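Aldehyde dehydrogenase (Burkholderia vietnamiensis, PDB 5KF0) probably oxidises aldehydes to carboxylic acids with a nicotinamide dinucleotide as hydride acceptor, and is found here as a tetramer with NADPH bound. Local coordinates at residues A[96-101]-A[189-194]; A[90-95]-A[108-113]; A[29-34]-A[41-46]; A[287-292]-A[330-335]. One frame throughout, in Å; residues are numbered along the deposited sequence. Where two conformers were deposited one is given.

In the fold
From the N terminus, interaction 3 comes first: strands 29-32 and 39-43 pair as a hairpin across a short turn. Interaction 2 closes the next tight loop, the turn between helices 88-99 and 103-123. Interaction 1 starts on the same helix 88-99 and reaches on to the start of helix 192-202, so the two cross along the chain. Interaction 4, between two later loops, follows in series. In space they form a chain of contacts: Lys34 of the hairpin bonds to Glu98 O and Arg189 O of interaction 1, while Lys101 joins interaction 1 to Glu109 of interaction 2 and to Tyr287 and Gln288 of interaction 4.

Interaction 1 of 4, residues A[96-101]-A[189-194]; sequences CIEAGK and RTPVGA. With NDP (NADPH dihydro-nicotinamide-adenine-dinucleotide phosphate), chain E.
Glu98 reaches across to the start of helix 192-202 and accepts two backbone N-H groups on its carboxylate. Its CG lies in the crowded position between the backbone N and the carbonyl carbon (chi1 72°), and CD is anti to CA (chi2 178°), which extends the chain; the length of a glutamate then brings both oxygens to the N-H groups. OE1 takes Val192 N through its syn lone pair at 2.8 Å, and OE2 takes Gly193 N at 2.9 Å, also on the syn side but 16° out of the carboxylate plane. These N-H groups lie near the start of the helix, where the helix dipole would probably favour a negative charge. Thr190 crosses the glutamate stem at about a right angle: its CB lies 3.8 Å from Glu98 CD, and its methyl CG2 sits 3.3 Å from Glu98 O. Next door, Arg189 turns its guanidinium away from this contact, and its NH2 gives a 3.2 Å hydrogen bond to O2N of the NADPH diphosphate. Lys34 NZ hydrogen-bonds both Glu98 O and Arg189 O, satisfying two neighbouring carbonyls. Val31 of strand 29-32 touches Glu98 and Pro191, and Thr41 of strand 39-43 touches Val192; the contact thus lies where the N-terminal hairpin, helix 88-99 and helix 192-202 come together.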
loop_
_atom_site.group_PDB
_atom_site.type_symbol
_atom_site.label_atom_id
_atom_site.label_comp_id
_atom_site.label_asym_id
_atom_site.label_seq_id
_atom_site.Cartn_x
_atom_site.Cartn_y
_atom_site.Cartn_z
ATOM N N CYS A 96 8.054 -22.888 32.026
ATOM C CA CYS A 96 7.354 -23.985 32.677
ATOM C C CYS A 96 7.299 -23.772 34.186
ATOM O O CYS A 96 6.249 -23.936 34.815
ATOM C CB CYS A 96 8.066 -25.290 32.328
ATOM S SG CYS A 96 7.328 -26.763 32.961
ATOM N N ILE A 97 8.426 -23.384 34.778
ATOM C CA ILE A 97 8.497 -23.224 36.224
ATOM C C ILE A 97 7.673 -22.022 36.674
ATOM O O ILE A 97 6.773 -22.146 37.514
ATOM C CB ILE A 97 9.961 -23.104 36.673
ATOM C CG1 ILE A 97 10.696 -24.414 36.410
ATOM C CG2 ILE A 97 10.040 -22.744 38.164
ATOM C CD1 ILE A 97 12.202 -24.284 36.552
ATOM N N GLU A 98 7.976 -20.836 36.134
ATOM C CA GLU A 98 7.427 -19.619 36.718
ATOM C C GLU A 98 5.969 -19.380 36.342
ATOM O O GLU A 98 5.273 -18.661 37.067
ATOM C CB GLU A 98 8.275 -18.393 36.332
ATOM C CG GLU A 98 8.187 -17.915 34.895
ATOM C CD GLU A 98 9.044 -16.674 34.662
ATOM O OE1 GLU A 98 9.399 -16.012 35.663
ATOM O OE2 GLU A 98 9.372 -16.371 33.490
ATOM N N ALA A 99 5.494 -19.933 35.224
ATOM C CA ALA A 99 4.084 -19.824 34.877
ATOM C C ALA A 99 3.315 -21.110 35.128
ATOM O O ALA A 99 2.088 -21.117 34.984
ATOM C CB ALA A 99 3.913 -19.401 33.409
ATOM N N GLY A 100 3.993 -22.187 35.513
ATOM C CA GLY A 100 3.324 -23.470 35.644
ATOM C C GLY A 100 2.769 -23.979 34.333
ATOM O O GLY A 100 1.804 -24.749 34.327
ATOM N N LYS A 101 3.372 -23.584 33.222
ATOM C CA LYS A 101 2.846 -23.874 31.890
ATOM C C LYS A 101 3.362 -25.228 31.407
ATOM O O LYS A 101 4.578 -25.461 31.421
ATOM C CB LYS A 101 3.249 -22.763 30.916
ATOM C CG LYS A 101 2.733 -22.923 29.489
ATOM C CD LYS A 101 3.026 -21.628 28.694
ATOM C CE LYS A 101 2.456 -21.675 27.281
ATOM N NZ LYS A 101 2.023 -20.289 26.857
ATOM N N ARG A 189 4.825 -12.221 39.020
ATOM C CA ARG A 189 4.762 -13.671 39.161
ATOM C C ARG A 189 5.633 -14.383 38.136
ATOM O O ARG A 189 6.000 -15.545 38.362
ATOM C CB ARG A 189 3.308 -14.157 39.042
ATOM C CG ARG A 189 2.474 -13.946 40.328
ATOM C CD ARG A 189 0.979 -14.167 40.079
ATOM N NE ARG A 189 0.417 -13.159 39.181
ATOM C CZ ARG A 189 -0.833 -13.150 38.719
ATOM N NH1 ARG A 189 -1.696 -14.098 39.066
ATOM N NH2 ARG A 189 -1.220 -12.194 37.900
ATOM N N THR A 190 5.952 -13.726 37.009
ATOM C CA THR A 190 6.686 -14.350 35.902
ATOM C C THR A 190 7.691 -13.377 35.291
ATOM O O THR A 190 7.603 -13.045 34.103
ATOM C CB THR A 190 5.723 -14.845 34.816
ATOM O OG1 THR A 190 4.987 -13.731 34.276
ATOM C CG2 THR A 190 4.736 -15.892 35.353
ATOM N N PRO A 191 8.692 -12.929 36.060
ATOM C CA PRO A 191 9.673 -11.974 35.517
ATOM C C PRO A 191 10.878 -12.581 34.811
ATOM O O PRO A 191 11.575 -11.845 34.096
ATOM C CB PRO A 191 10.134 -11.224 36.775
ATOM C CG PRO A 191 10.167 -12.323 37.819
ATOM C CD PRO A 191 8.959 -13.222 37.483
ATOM N N VAL A 192 11.148 -13.879 34.980
ATOM C CA VAL A 192 12.443 -14.419 34.576
ATOM C C VAL A 192 12.600 -14.404 33.060
ATOM O O VAL A 192 13.677 -14.080 32.543
ATOM C CB VAL A 192 12.636 -15.833 35.143
ATOM C CG1 VAL A 192 13.936 -16.439 34.612
ATOM C CG2 VAL A 192 12.632 -15.783 36.674
ATOM N N GLY A 193 11.552 -14.789 32.327
ATOM C CA GLY A 193 11.639 -14.773 30.873
ATOM C C GLY A 193 12.042 -13.414 30.331
ATOM O O GLY A 193 12.947 -13.307 29.496
ATOM N N ALA A 194 11.383 -12.355 30.816
ATOM C CA ALA A 194 11.728 -10.994 30.401
ATOM C C ALA A 194 13.172 -10.640 30.745
ATOM O O ALA A 194 13.830 -9.907 29.989
ATOM C CB ALA A 194 10.762 -9.998 31.052
HETATM P PA NDP E . -3.149 -8.216 35.428
HETATM O O1A NDP E . -4.023 -7.123 34.911
HETATM O O2A NDP E . -3.527 -8.653 36.843
HETATM O O5B NDP E . -1.611 -7.815 35.409
HETATM C C5B NDP E . -1.016 -7.519 34.121
HETATM C C4B NDP E . 0.185 -6.635 34.333
HETATM O O4B NDP E . -0.249 -5.335 34.791
HETATM C C3B NDP E . 1.181 -7.139 35.386
HETATM O O3B NDP E . 2.511 -6.782 35.017
HETATM C C2B NDP E . 0.755 -6.345 36.621
HETATM O O2B NDP E . 1.789 -6.169 37.611
HETATM C C1B NDP E . 0.469 -5.008 35.962
HETATM N N9A NDP E . -0.337 -4.098 36.767
HETATM C C8A NDP E . -1.508 -4.349 37.431
HETATM N N7A NDP E . -2.022 -3.295 38.020
HETATM C C5A NDP E . -1.124 -2.282 37.725
HETATM C C6A NDP E . -1.096 -0.911 38.046
HETATM N N6A NDP E . -2.019 -0.300 38.799
HETATM N N1A NDP E . -0.062 -0.177 37.573
HETATM C C2A NDP E . 0.876 -0.780 36.841
HETATM N N3A NDP E . 0.961 -2.063 36.479
HETATM C C4A NDP E . -0.077 -2.763 36.956
HETATM O O3 NDP E . -3.235 -9.456 34.439
HETATM P PN NDP E . -2.635 -10.929 34.493
HETATM O O1N NDP E . -1.158 -10.864 34.634
HETATM O O2N NDP E . -3.375 -11.669 35.577
HETATM O O5D NDP E . -2.977 -11.549 33.075
HETATM C C5D NDP E . -4.263 -12.059 32.689
HETATM C C4D NDP E . -5.010 -10.985 31.939
HETATM O O4D NDP E . -4.246 -10.573 30.774
HETATM C C3D NDP E . -6.369 -11.466 31.421
HETATM O O3D NDP E . -7.397 -10.496 31.591
HETATM C C2D NDP E . -6.071 -11.748 29.950
HETATM O O2D NDP E . -7.188 -11.748 29.067
HETATM C C1D NDP E . -5.084 -10.632 29.635
HETATM N N1N NDP E . -4.333 -11.006 28.442
HETATM C C2N NDP E . -4.415 -10.272 27.283
HETATM C C3N NDP E . -3.863 -10.680 26.123
HETATM C C7N NDP E . -3.880 -9.843 24.894
HETATM O O7N NDP E . -2.914 -9.927 24.121
HETATM N N7N NDP E . -4.950 -9.094 24.633
HETATM C C4N NDP E . -3.238 -12.026 26.032
HETATM C C5N NDP E . -2.917 -12.562 27.386
HETATM C C6N NDP E . -3.507 -12.091 28.469
HETATM P P2B NDP E . 2.039 -7.286 38.786
HETATM O O1X NDP E . 1.201 -8.470 38.478
HETATM O O2X NDP E . 3.526 -7.478 38.756
HETATM O O3X NDP E . 1.646 -6.625 40.090
#

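Interaction 2 of 4, residues A[90-95]-A[108-113]; sequences ELAEAL and GEVTRL. With MG (magnesium ion), chain F; ACT (acetate ion), chain H.
Val110 turns CG1 anti to its backbone N (chi1 -179°), which leaves CG2 beside that N and facing Leu91 and Ala92, while Leu91 holds CG anti to its carbonyl carbon (chi1 -75°). The motif is a steeply crossed alpha-alpha pair, two consecutive helices, 88-99 and 103-123, joined by a short connection, whose local axes approach to 9.2 Å at 125°. Val110 CG2 carries the middle of the contact, 3.6 Å from Ala92 N and 3.8 Å from Leu91 CB. Alanine suits this place, since its single methyl lets the valine close on the helix backbone. Ile196 of helix 192-202 also packs on Leu91, and Ile197 on Leu113, so a third helix seals this apolar side. At the other end Leu95, in one of its two conformers, meets the stem of Glu109, whose extended chain carries the carboxylate past the leucine to a salt bridge with Lys101. On the far side of helix 88-99, Glu93 joins His6 and His8, probably from the purification tag, in binding magnesium. Further along the contact, Leu91 and Leu113 cross at about a right angle and meet through their methyls, Leu91 CD1 lying 4.1 Å from Leu113 CD2.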
loop_
_atom_site.group_PDB
_atom_site.type_symbol
_atom_site.label_atom_id
_atom_site.label_comp_id
_atom_site.label_asym_id
_atom_site.label_seq_id
_atom_site.Cartn_x
_atom_site.Cartn_y
_atom_site.Cartn_z
ATOM N N GLU A 90 16.373 -23.586 27.859
ATOM C CA GLU A 90 16.432 -22.764 29.061
ATOM C C GLU A 90 15.197 -21.878 29.172
ATOM O O GLU A 90 14.570 -21.789 30.239
ATOM C CB GLU A 90 17.708 -21.924 29.049
ATOM C CG GLU A 90 17.795 -20.895 30.156
ATOM C CD GLU A 90 18.979 -19.963 29.975
ATOM O OE1 GLU A 90 19.760 -20.156 29.013
ATOM O OE2 GLU A 90 19.129 -19.032 30.792
ATOM N N LEU A 91 14.836 -21.211 28.071
ATOM C CA LEU A 91 13.648 -20.363 28.071
ATOM C C LEU A 91 12.393 -21.174 28.354
ATOM O O LEU A 91 11.524 -20.740 29.127
ATOM C CB LEU A 91 13.532 -19.637 26.728
ATOM C CG LEU A 91 14.525 -18.479 26.587
ATOM C CD1 LEU A 91 14.755 -18.138 25.121
ATOM C CD2 LEU A 91 14.032 -17.264 27.364
ATOM N N ALA A 92 12.275 -22.351 27.725
ATOM C CA ALA A 92 11.095 -23.187 27.913
ATOM C C ALA A 92 10.976 -23.658 29.355
ATOM O O ALA A 92 9.878 -23.665 29.924
ATOM C CB ALA A 92 11.143 -24.386 26.965
ATOM N N GLU A 93 12.093 -24.064 29.961
ATOM C CA GLU A 93 12.021 -24.527 31.341
ATOM C C GLU A 93 11.682 -23.381 32.284
ATOM O O GLU A 93 10.895 -23.555 33.220
ATOM C CB GLU A 93 13.332 -25.192 31.766
ATOM C CG GLU A 93 13.346 -25.449 33.270
ATOM C CD GLU A 93 14.439 -26.380 33.736
ATOM O OE1 GLU A 93 15.568 -26.314 33.206
ATOM O OE2 GLU A 93 14.156 -27.182 34.651
ATOM N N ALA A 94 12.277 -22.204 32.065
ATOM C CA ALA A 94 11.954 -21.055 32.907
ATOM C C ALA A 94 10.464 -20.755 32.850
ATOM O O ALA A 94 9.821 -20.518 33.880
ATOM C CB ALA A 94 12.763 -19.835 32.470
ATOM N N LEU A 95 9.899 -20.794 31.646
ATOM C CA LEU A 95 8.474 -20.549 31.477
ATOM C C LEU A 95 7.646 -21.629 32.165
ATOM O O LEU A 95 6.642 -21.330 32.824
ATOM C CB LEU A 95 8.157 -20.469 29.987
ATOM C CG LEU A 95 6.723 -20.373 29.505
ATOM C CD1 LEU A 95 6.010 -19.209 30.182
ATOM C CD2 LEU A 95 6.771 -20.174 27.996
ATOM N N GLY A 108 6.219 -24.389 22.845
ATOM C CA GLY A 108 5.474 -23.709 21.802
ATOM C C GLY A 108 5.553 -22.199 21.913
ATOM O O GLY A 108 5.612 -21.495 20.898
ATOM N N GLU A 109 5.543 -21.673 23.144
ATOM C CA GLU A 109 5.631 -20.222 23.290
ATOM C C GLU A 109 7.024 -19.710 22.951
ATOM O O GLU A 109 7.161 -18.605 22.411
ATOM C CB GLU A 109 5.232 -19.776 24.701
ATOM C CG GLU A 109 5.284 -18.249 24.828
ATOM C CD GLU A 109 4.809 -17.686 26.149
ATOM O OE1 GLU A 109 4.158 -18.399 26.934
ATOM O OE2 GLU A 109 5.103 -16.495 26.397
ATOM N N VAL A 110 8.071 -20.480 23.267
ATOM C CA VAL A 110 9.413 -20.053 22.871
ATOM C C VAL A 110 9.524 -20.013 21.349
ATOM O O VAL A 110 10.145 -19.108 20.782
ATOM C CB VAL A 110 10.483 -20.958 23.514
ATOM C CG1 VAL A 110 11.892 -20.492 23.116
ATOM C CG2 VAL A 110 10.342 -20.939 25.039
ATOM N N THR A 111 8.908 -20.976 20.659
ATOM C CA THR A 111 8.875 -20.908 19.199
ATOM C C THR A 111 8.194 -19.628 18.731
ATOM O O THR A 111 8.656 -18.977 17.785
ATOM C CB THR A 111 8.169 -22.138 18.631
ATOM O OG1 THR A 111 8.902 -23.314 19.002
ATOM C CG2 THR A 111 8.060 -22.061 17.111
ATOM N N ARG A 112 7.115 -19.232 19.403
ATOM C CA ARG A 112 6.407 -18.000 19.056
ATOM C C ARG A 112 7.262 -16.771 19.329
ATOM O O ARG A 112 7.253 -15.805 18.554
ATOM C CB ARG A 112 5.104 -17.913 19.853
ATOM C CG ARG A 112 4.077 -18.966 19.487
ATOM C CD ARG A 112 3.285 -18.566 18.252
ATOM N NE ARG A 112 2.561 -17.310 18.452
ATOM C CZ ARG A 112 1.435 -17.195 19.149
ATOM N NH1 ARG A 112 0.890 -18.268 19.712
ATOM N NH2 ARG A 112 0.853 -16.009 19.291
ATOM N N LEU A 113 7.990 -16.780 20.451
ATOM C CA LEU A 113 8.907 -15.686 20.778
ATOM C C LEU A 113 9.888 -15.457 19.636
ATOM O O LEU A 113 10.131 -14.320 19.217
ATOM C CB LEU A 113 9.667 -16.024 22.069
ATOM C CG LEU A 113 10.957 -15.231 22.362
ATOM C CD1 LEU A 113 10.654 -13.760 22.669
ATOM C CD2 LEU A 113 11.757 -15.859 23.509
HETATM MG MG MG F . 15.649 -28.035 35.475
HETATM C C ACT H . -1.805 -15.170 21.924
HETATM O O ACT H . -1.641 -16.355 21.512
HETATM O OXT ACT H . -0.822 -14.396 21.858
HETATM C CH3 ACT H . -3.107 -14.673 22.469
#

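Interaction 3 of 4, residues A[29-34]-A[41-46]; sequences LEVTDK and TRVALA
Leu29 and Val43 lie side by side, pointing the same way, on the buried face of an antiparallel strand pair. Val43 CG2, between the backbone N and the carbonyl carbon (chi1 of CG1 -41°), comes to 3.5 Å of Leu29 CD2, and Val31 CG2 meets Val43 CG1 at 4.0 Å; a leucine and beta-branched valines and threonine fill this face, where Pro191 and Val192 also pack. The backbones are joined by Val43 N to Leu29 O at 2.8 Å, Leu29 N to Val43 O at 3.1 Å and Val31 N to Thr41 O at 2.9 Å, whereas Thr41 N to Val31 O is weak, at 3.4 Å. Glu30 and Arg42 form the non-hydrogen-bonded pair on the other face, which is more open to solvent. Here the grip is looser: the salt bridge consists of two weak hydrogen bonds to Glu30 OE2, from Arg42 NE at 3.3 Å and NH2 at 3.4 Å, the carboxylate and guanidinium planes stand 61° apart, and a water at the guanidinium edge links OE2 to NH2. Charged ends suit this wetter side. The pairing is that of a beta hairpin, here at the edge of the N-terminal four-stranded sheet.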
loop_
_atom_site.group_PDB
_atom_site.type_symbol
_atom_site.label_atom_id
_atom_site.label_comp_id
_atom_site.label_asym_id
_atom_site.label_seq_id
_atom_site.Cartn_x
_atom_site.Cartn_y
_atom_site.Cartn_z
ATOM N N LEU A 29 12.322 -10.001 45.244
ATOM C CA LEU A 29 11.174 -10.582 44.549
ATOM C C LEU A 29 11.348 -12.098 44.448
ATOM O O LEU A 29 12.184 -12.591 43.685
ATOM C CB LEU A 29 10.985 -9.955 43.168
ATOM C CG LEU A 29 9.830 -10.552 42.345
ATOM C CD1 LEU A 29 8.509 -10.520 43.110
ATOM C CD2 LEU A 29 9.672 -9.823 41.002
ATOM N N GLU A 30 10.558 -12.836 45.226
ATOM C CA GLU A 30 10.586 -14.291 45.163
ATOM C C GLU A 30 9.676 -14.768 44.039
ATOM O O GLU A 30 8.526 -14.330 43.935
ATOM C CB GLU A 30 10.141 -14.892 46.497
ATOM C CG GLU A 30 11.052 -14.523 47.659
ATOM C CD GLU A 30 10.702 -15.258 48.940
ATOM O OE1 GLU A 30 9.504 -15.492 49.195
ATOM O OE2 GLU A 30 11.637 -15.608 49.687
ATOM N N VAL A 31 10.185 -15.667 43.204
ATOM C CA VAL A 31 9.421 -16.246 42.101
ATOM C C VAL A 31 9.204 -17.718 42.426
ATOM O O VAL A 31 10.173 -18.473 42.561
ATOM C CB VAL A 31 10.151 -16.079 40.761
ATOM C CG1 VAL A 31 9.331 -16.694 39.618
ATOM C CG2 VAL A 31 10.470 -14.603 40.501
ATOM N N THR A 32 7.944 -18.127 42.563
ATOM C CA THR A 32 7.644 -19.508 42.919
ATOM C C THR A 32 7.466 -20.380 41.685
ATOM O O THR A 32 7.051 -19.923 40.614
ATOM C CB THR A 32 6.368 -19.604 43.756
ATOM O OG1 THR A 32 5.271 -19.080 42.992
ATOM C CG2 THR A 32 6.530 -18.840 45.072
ATOM N N ASP A 33 7.788 -21.658 41.854
ATOM C CA ASP A 33 7.324 -22.692 40.943
ATOM C C ASP A 33 5.824 -22.862 41.161
ATOM O O ASP A 33 5.386 -23.156 42.275
ATOM C CB ASP A 33 8.100 -23.985 41.219
ATOM C CG ASP A 33 7.712 -25.139 40.305
ATOM O OD1 ASP A 33 6.508 -25.397 40.099
ATOM O OD2 ASP A 33 8.630 -25.840 39.826
ATOM N N LYS A 34 5.027 -22.616 40.121
ATOM C CA LYS A 34 3.587 -22.553 40.324
ATOM C C LYS A 34 2.949 -23.926 40.517
ATOM O O LYS A 34 1.762 -24.004 40.850
ATOM C CB LYS A 34 2.935 -21.817 39.153
ATOM C CG LYS A 34 3.475 -20.394 38.947
ATOM C CD LYS A 34 3.277 -19.525 40.205
ATOM C CE LYS A 34 3.781 -18.082 39.997
ATOM N NZ LYS A 34 5.256 -18.044 39.711
ATOM N N THR A 41 13.496 -18.983 42.330
ATOM C CA THR A 41 14.586 -18.031 42.156
ATOM C C THR A 41 14.164 -16.731 42.816
ATOM O O THR A 41 12.996 -16.542 43.162
ATOM C CB THR A 41 14.928 -17.823 40.669
ATOM O OG1 THR A 41 16.093 -16.994 40.544
ATOM C CG2 THR A 41 13.763 -17.158 39.928
ATOM N N ARG A 42 15.130 -15.834 42.989
ATOM C CA ARG A 42 14.876 -14.515 43.552
ATOM C C ARG A 42 15.437 -13.481 42.593
ATOM O O ARG A 42 16.548 -13.648 42.085
ATOM C CB ARG A 42 15.498 -14.375 44.947
ATOM C CG ARG A 42 14.869 -15.324 45.958
ATOM C CD ARG A 42 15.417 -15.141 47.363
ATOM N NE ARG A 42 14.659 -15.947 48.321
ATOM C CZ ARG A 42 14.865 -17.246 48.521
ATOM N NH1 ARG A 42 15.806 -17.881 47.833
ATOM N NH2 ARG A 42 14.130 -17.914 49.403
ATOM N N VAL A 43 14.669 -12.433 42.317
ATOM C CA VAL A 43 15.112 -11.444 41.345
ATOM C C VAL A 43 15.091 -10.065 41.991
ATOM O O VAL A 43 14.404 -9.820 42.991
ATOM C CB VAL A 43 14.266 -11.462 40.046
ATOM C CG1 VAL A 43 13.956 -12.903 39.617
ATOM C CG2 VAL A 43 13.010 -10.653 40.201
ATOM N N ALA A 44 15.882 -9.161 41.415
ATOM C CA ALA A 44 15.957 -7.798 41.920
ATOM C C ALA A 44 14.655 -7.048 41.645
ATOM O O ALA A 44 14.147 -7.043 40.518
ATOM C CB ALA A 44 17.144 -7.067 41.286
ATOM N N LEU A 45 14.128 -6.399 42.681
ATOM C CA LEU A 45 12.897 -5.623 42.602
ATOM C C LEU A 45 13.255 -4.150 42.445
ATOM O O LEU A 45 13.983 -3.598 43.277
ATOM C CB LEU A 45 12.064 -5.841 43.864
ATOM C CG LEU A 45 10.688 -5.189 43.906
ATOM C CD1 LEU A 45 9.744 -5.862 42.893
ATOM C CD2 LEU A 45 10.135 -5.243 45.324
ATOM N N ALA A 46 12.754 -3.518 41.387
ATOM C CA ALA A 46 13.051 -2.110 41.140
ATOM C C ALA A 46 12.138 -1.211 41.966
ATOM O O ALA A 46 10.917 -1.386 41.955
ATOM C CB ALA A 46 12.885 -1.795 39.654
HETATM O O HOH W 1 11.854 -17.982 51.163
#

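Interaction 4 of 4, residues A[287-292]-A[330-335]; sequences YQSGQS and TFVGPM
Ser289 buries the most surface in this contact between two loops of an aldehyde dehydrogenase fold, one following helix 274-286, with an inverse gamma turn centred on Gln291, and the other leading to helix 338-353. With OG anti to its carbonyl carbon (chi1 -57°), the hydroxyl donates to Gly333 O at 2.7 Å, coming from 37° out of the carbonyl plane. The same OG accepts a bond from a water that takes Gly333 N, so the serine bonds Gly333 O directly and Gly333 N through the water. Val332 CG1 packs on Ser289 OG at 3.3 Å. The end of the Phe331 ring, CE2 and CZ, meets Tyr287 N and CA, with CZ 3.7 Å from CA; a large apolar side chain reaches across from the other loop. A second water over one ring face links Phe331 O to Gln288 N. Gln291 extends toward Met335, where OE1 packs on CA and accepts from Ile336 N. The other end of the amide, NE2, donates at 3.0 Å to a third water, which donates at 2.9 Å to Pro334 O.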
loop_
_atom_site.group_PDB
_atom_site.type_symbol
_atom_site.label_atom_id
_atom_site.label_comp_id
_atom_site.label_asym_id
_atom_site.label_seq_id
_atom_site.Cartn_x
_atom_site.Cartn_y
_atom_site.Cartn_z
ATOM N N TYR A 287 -6.161 -25.412 26.687
ATOM C CA TYR A 287 -4.743 -25.086 26.536
ATOM C C TYR A 287 -4.310 -24.154 27.654
ATOM O O TYR A 287 -4.986 -23.164 27.948
ATOM C CB TYR A 287 -4.480 -24.429 25.170
ATOM C CG TYR A 287 -3.141 -23.712 25.036
ATOM C CD1 TYR A 287 -3.013 -22.362 25.356
ATOM C CD2 TYR A 287 -2.018 -24.380 24.580
ATOM C CE1 TYR A 287 -1.795 -21.708 25.239
ATOM C CE2 TYR A 287 -0.791 -23.728 24.454
ATOM C CZ TYR A 287 -0.686 -22.397 24.785
ATOM O OH TYR A 287 0.534 -21.746 24.659
ATOM N N GLN A 288 -3.173 -24.479 28.272
ATOM C CA GLN A 288 -2.662 -23.742 29.432
ATOM C C GLN A 288 -3.750 -23.555 30.489
ATOM O O GLN A 288 -3.847 -22.512 31.145
ATOM C CB GLN A 288 -2.049 -22.402 29.022
ATOM C CG GLN A 288 -1.133 -21.853 30.107
ATOM C CD GLN A 288 -0.341 -20.645 29.668
ATOM O OE1 GLN A 288 -0.188 -20.391 28.466
ATOM N NE2 GLN A 288 0.171 -19.887 30.641
ATOM N N SER A 289 -4.569 -24.597 30.650
ATOM C CA SER A 289 -5.666 -24.629 31.617
ATOM C C SER A 289 -6.594 -23.432 31.450
ATOM O O SER A 289 -7.103 -22.875 32.421
ATOM C CB SER A 289 -5.129 -24.716 33.043
ATOM O OG SER A 289 -4.289 -25.856 33.173
ATOM N N GLY A 290 -6.812 -23.032 30.198
ATOM C CA GLY A 290 -7.709 -21.932 29.909
ATOM C C GLY A 290 -7.168 -20.558 30.228
ATOM O O GLY A 290 -7.918 -19.580 30.146
ATOM N N GLN A 291 -5.890 -20.449 30.600
ATOM C CA GLN A 291 -5.298 -19.161 30.968
ATOM C C GLN A 291 -4.753 -18.477 29.711
ATOM O O GLN A 291 -3.546 -18.288 29.514
ATOM C CB GLN A 291 -4.237 -19.368 32.041
ATOM C CG GLN A 291 -4.855 -19.930 33.326
ATOM C CD GLN A 291 -3.849 -20.090 34.454
ATOM O OE1 GLN A 291 -4.100 -19.663 35.575
ATOM N NE2 GLN A 291 -2.713 -20.723 34.160
ATOM N N SER A 292 -5.695 -18.113 28.842
ATOM C CA SER A 292 -5.423 -17.458 27.574
ATOM C C SER A 292 -6.452 -16.356 27.365
ATOM O O SER A 292 -7.639 -16.556 27.646
ATOM C CB SER A 292 -5.504 -18.436 26.396
ATOM O OG SER A 292 -5.505 -17.741 25.149
ATOM N N THR A 330 1.358 -33.907 30.344
ATOM C CA THR A 330 0.393 -33.017 30.973
ATOM C C THR A 330 -0.155 -32.023 29.960
ATOM O O THR A 330 0.606 -31.368 29.244
ATOM C CB THR A 330 1.034 -32.273 32.140
ATOM O OG1 THR A 330 1.293 -33.213 33.183
ATOM C CG2 THR A 330 0.098 -31.162 32.650
ATOM N N PHE A 331 -1.481 -31.917 29.900
ATOM C CA PHE A 331 -2.116 -30.843 29.157
ATOM C C PHE A 331 -2.712 -29.779 30.062
ATOM O O PHE A 331 -2.663 -28.601 29.718
ATOM C CB PHE A 331 -3.208 -31.407 28.236
ATOM C CG PHE A 331 -3.694 -30.426 27.202
ATOM C CD1 PHE A 331 -2.862 -30.015 26.167
ATOM C CD2 PHE A 331 -4.973 -29.906 27.266
ATOM C CE1 PHE A 331 -3.305 -29.108 25.217
ATOM C CE2 PHE A 331 -5.423 -29.012 26.312
ATOM C CZ PHE A 331 -4.594 -28.609 25.292
ATOM N N VAL A 332 -3.232 -30.161 31.226
ATOM C CA VAL A 332 -3.832 -29.225 32.172
ATOM C C VAL A 332 -2.885 -29.098 33.364
ATOM O O VAL A 332 -2.838 -29.976 34.231
ATOM C CB VAL A 332 -5.228 -29.687 32.604
ATOM C CG1 VAL A 332 -5.821 -28.735 33.644
ATOM C CG2 VAL A 332 -6.137 -29.795 31.374
ATOM N N GLY A 333 -2.132 -27.998 33.428
ATOM C CA GLY A 333 -1.317 -27.729 34.594
ATOM C C GLY A 333 -2.078 -26.931 35.636
ATOM O O GLY A 333 -3.282 -26.688 35.506
ATOM N N PRO A 334 -1.382 -26.490 36.684
ATOM C CA PRO A 334 -2.039 -25.704 37.735
ATOM C C PRO A 334 -2.504 -24.351 37.229
ATOM O O PRO A 334 -1.879 -23.732 36.368
ATOM C CB PRO A 334 -0.932 -25.528 38.782
ATOM C CG PRO A 334 0.322 -25.551 37.977
ATOM C CD PRO A 334 0.072 -26.602 36.911
ATOM N N MET A 335 -3.605 -23.871 37.801
ATOM C CA MET A 335 -3.900 -22.455 37.640
ATOM C C MET A 335 -2.853 -21.634 38.396
ATOM O O MET A 335 -2.089 -22.154 39.219
ATOM C CB MET A 335 -5.310 -22.139 38.126
ATOM C CG MET A 335 -6.389 -22.746 37.235
ATOM S SD MET A 335 -8.049 -22.375 37.811
ATOM C CE MET A 335 -8.078 -20.581 37.601
HETATM O O HOH W 2 -1.872 -26.861 27.737
HETATM O O HOH W 3 -1.966 -25.687 31.947
HETATM O O HOH W 4 -0.553 -21.222 36.111
#